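Macrodomain protein (Streptomyces coelicolor, PDB 5E3B) probably hydrolyses ADP-ribosyl linkages, releasing ADP-ribose from ADP-ribosylated thymidine in DNA; its disruption increases antibiotic production in Streptomyces coelicolor. Local coordinates at residues A[72-77]-A[81-86]. Numbering follows the deposited sequence. Where two conformers were deposited one is given.
Sequences RAWHRD and NDFGLG
Phe83 turns an edge to Trp74 and a face to His75. Its CD2 edge points at the indole face, 3.6 Å from Trp74 CD2, with the phenyl and six-membered ring planes at 82°, a T-shaped stack. Phe83 CB follows it over the same indole, 3.9 Å from the centroid of the five-membered ring. One face of the phenyl is turned to the helix: His75 CA sits over it in a CH-pi contact, and the imidazole presents its edge to that ring, His75 CD2 lying 3.7 Å from Phe83 CE1. Phe83 carries CG anti to its backbone N (chi1 -175°), beside its carbonyl carbon, and from there the ring edge meets the indole. All this happens where helix 66-76 of the macrodomain ends and the chain turns back toward edge strand 88-94; Ile103, on the neighbouring strand 97-105, touches both Trp74 and Phe83. Asn81 holds the turn from two sides. Its ND2 gives a nearly straight bond to Trp74 O (3.0 Å, 175°), in the carbonyl plane and on a lone pair, so the amide takes up a carbonyl of the last helical turn. Its OD1 takes Phe83 N at 2.9 Å from above the carbonyl plane, closing an Asx turn that ties Phe83 N to the Asn81 side chain. At the indole rim, one of two Asp82 conformers brings OD1 into the ring plane, 3.0 Å from Trp74 NE1, but the bond is bent and, resting on a single conformer, doubtful.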
loop_
_atom_site.group_PDB
_atom_site.type_symbol
_atom_site.label_atom_id
_atom_site.label_comp_id
_atom_site.label_asym_id
_atom_site.label_seq_id
_atom_site.Cartn_x
_atom_site.Cartn_y
_atom_site.Cartn_z
ATOM N N ARG A 72 10.836 -6.567 -6.860
ATOM C CA ARG A 72 11.398 -7.825 -7.462
ATOM C C ARG A 72 12.715 -8.141 -6.779
ATOM O O ARG A 72 12.960 -9.333 -6.521
ATOM C CB ARG A 72 11.526 -7.649 -8.968
ATOM C CG ARG A 72 10.215 -7.521 -9.705
ATOM C CD ARG A 72 10.408 -7.783 -11.160
ATOM N NE ARG A 72 9.196 -7.515 -11.951
ATOM C CZ ARG A 72 8.194 -8.374 -12.143
ATOM N NH1 ARG A 72 8.093 -9.486 -11.511
ATOM N NH2 ARG A 72 7.186 -7.929 -12.876
ATOM N N ALA A 73 13.532 -7.131 -6.495
ATOM C CA ALA A 73 14.839 -7.364 -5.837
ATOM C C ALA A 73 14.632 -7.862 -4.428
ATOM O O ALA A 73 15.268 -8.824 -3.964
ATOM C CB ALA A 73 15.635 -6.123 -5.840
ATOM N N TRP A 74 13.694 -7.253 -3.698
ATOM C CA TRP A 74 13.312 -7.667 -2.352
ATOM C C TRP A 74 12.900 -9.115 -2.306
ATOM O O TRP A 74 13.423 -9.898 -1.536
ATOM C CB TRP A 74 12.311 -6.665 -1.813
ATOM C CG TRP A 74 11.887 -6.724 -0.365
ATOM C CD1 TRP A 74 12.672 -7.010 0.717
ATOM C CD2 TRP A 74 10.600 -6.368 0.129
ATOM N NE1 TRP A 74 11.916 -6.863 1.895
ATOM C CE2 TRP A 74 10.640 -6.512 1.566
ATOM C CE3 TRP A 74 9.392 -5.995 -0.485
ATOM C CZ2 TRP A 74 9.536 -6.226 2.350
ATOM C CZ3 TRP A 74 8.255 -5.744 0.307
ATOM C CH2 TRP A 74 8.377 -5.867 1.733
ATOM N N HIS A 75 11.980 -9.506 -3.155
ATOM C CA HIS A 75 11.567 -10.891 -3.252
ATOM C C HIS A 75 12.784 -11.825 -3.677
ATOM O O HIS A 75 12.960 -12.874 -3.051
ATOM C CB HIS A 75 10.468 -10.996 -4.268
ATOM C CG HIS A 75 10.097 -12.392 -4.552
ATOM N ND1 HIS A 75 10.639 -13.041 -5.660
ATOM C CD2 HIS A 75 9.365 -13.309 -3.896
ATOM C CE1 HIS A 75 10.202 -14.272 -5.688
ATOM N NE2 HIS A 75 9.456 -14.484 -4.637
ATOM N N ARG A 76 13.559 -11.398 -4.669
ATOM C CA ARG A 76 14.629 -12.271 -5.176
ATOM C C ARG A 76 15.614 -12.583 -4.047
ATOM O O ARG A 76 16.081 -13.728 -3.901
ATOM C CB ARG A 76 15.296 -11.592 -6.333
ATOM C CG ARG A 76 16.460 -12.335 -6.947
ATOM C CD ARG A 76 16.725 -11.538 -8.239
ATOM N NE ARG A 76 17.220 -10.136 -8.062
ATOM C CZ ARG A 76 16.693 -8.948 -8.505
ATOM N NH1 ARG A 76 17.414 -7.878 -8.213
ATOM N NH2 ARG A 76 15.489 -8.728 -9.154
ATOM N N ASP A 77 15.829 -11.636 -3.183
ATOM C CA ASP A 77 16.840 -11.720 -2.122
ATOM C C ASP A 77 16.266 -12.093 -0.769
ATOM O O ASP A 77 16.886 -11.870 0.275
ATOM C CB ASP A 77 17.553 -10.373 -2.049
ATOM C CG ASP A 77 18.335 -10.005 -3.358
ATOM O OD1 ASP A 77 18.641 -10.900 -4.200
ATOM O OD2 ASP A 77 18.641 -8.803 -3.573
ATOM N N ASN A 81 16.958 -11.328 3.605
ATOM C CA ASN A 81 16.290 -10.137 4.037
ATOM C C ASN A 81 14.928 -10.355 4.766
ATOM O O ASN A 81 14.619 -11.509 5.100
ATOM C CB ASN A 81 16.223 -9.118 2.836
ATOM C CG ASN A 81 15.138 -9.470 1.792
ATOM O OD1 ASN A 81 14.187 -10.096 2.101
ATOM N ND2 ASN A 81 15.361 -9.070 0.565
ATOM N N ASP A 82 14.138 -9.272 5.056
ATOM C CA ASP A 82 12.752 -9.255 5.736
ATOM C C ASP A 82 11.496 -9.584 4.907
ATOM O O ASP A 82 10.339 -9.626 5.418
ATOM C CB ASP A 82 12.498 -7.984 6.652
ATOM C CG ASP A 82 11.534 -6.849 6.038
ATOM O OD1 ASP A 82 11.594 -6.557 4.824
ATOM O OD2 ASP A 82 10.778 -6.173 6.825
ATOM N N PHE A 83 11.698 -9.871 3.615
ATOM C CA PHE A 83 10.539 -10.149 2.777
ATOM C C PHE A 83 9.678 -11.249 3.345
ATOM O O PHE A 83 10.200 -12.337 3.666
ATOM C CB PHE A 83 11.000 -10.548 1.356
ATOM C CG PHE A 83 9.857 -10.743 0.408
ATOM C CD1 PHE A 83 9.233 -11.981 0.318
ATOM C CD2 PHE A 83 9.421 -9.718 -0.409
ATOM C CE1 PHE A 83 8.186 -12.179 -0.575
ATOM C CE2 PHE A 83 8.363 -9.875 -1.276
ATOM C CZ PHE A 83 7.728 -11.102 -1.353
ATOM N N GLY A 84 8.386 -10.983 3.456
ATOM C CA GLY A 84 7.404 -11.896 3.991
ATOM C C GLY A 84 6.114 -11.226 4.284
ATOM O O GLY A 84 6.016 -9.992 4.299
ATOM N N LEU A 85 5.123 -12.021 4.613
ATOM C CA LEU A 85 3.772 -11.520 4.962
ATOM C C LEU A 85 3.808 -10.536 6.095
ATOM O O LEU A 85 4.502 -10.809 7.123
ATOM C CB LEU A 85 2.780 -12.658 5.244
ATOM C CG LEU A 85 2.303 -13.436 3.980
ATOM C CD1 LEU A 85 1.634 -14.755 4.386
ATOM C CD2 LEU A 85 1.344 -12.658 3.130
ATOM N N GLY A 86 3.142 -9.408 5.893
ATOM C CA GLY A 86 3.135 -8.273 6.869
ATOM C C GLY A 86 4.270 -7.250 6.770
ATOM O O GLY A 86 4.164 -6.160 7.303
#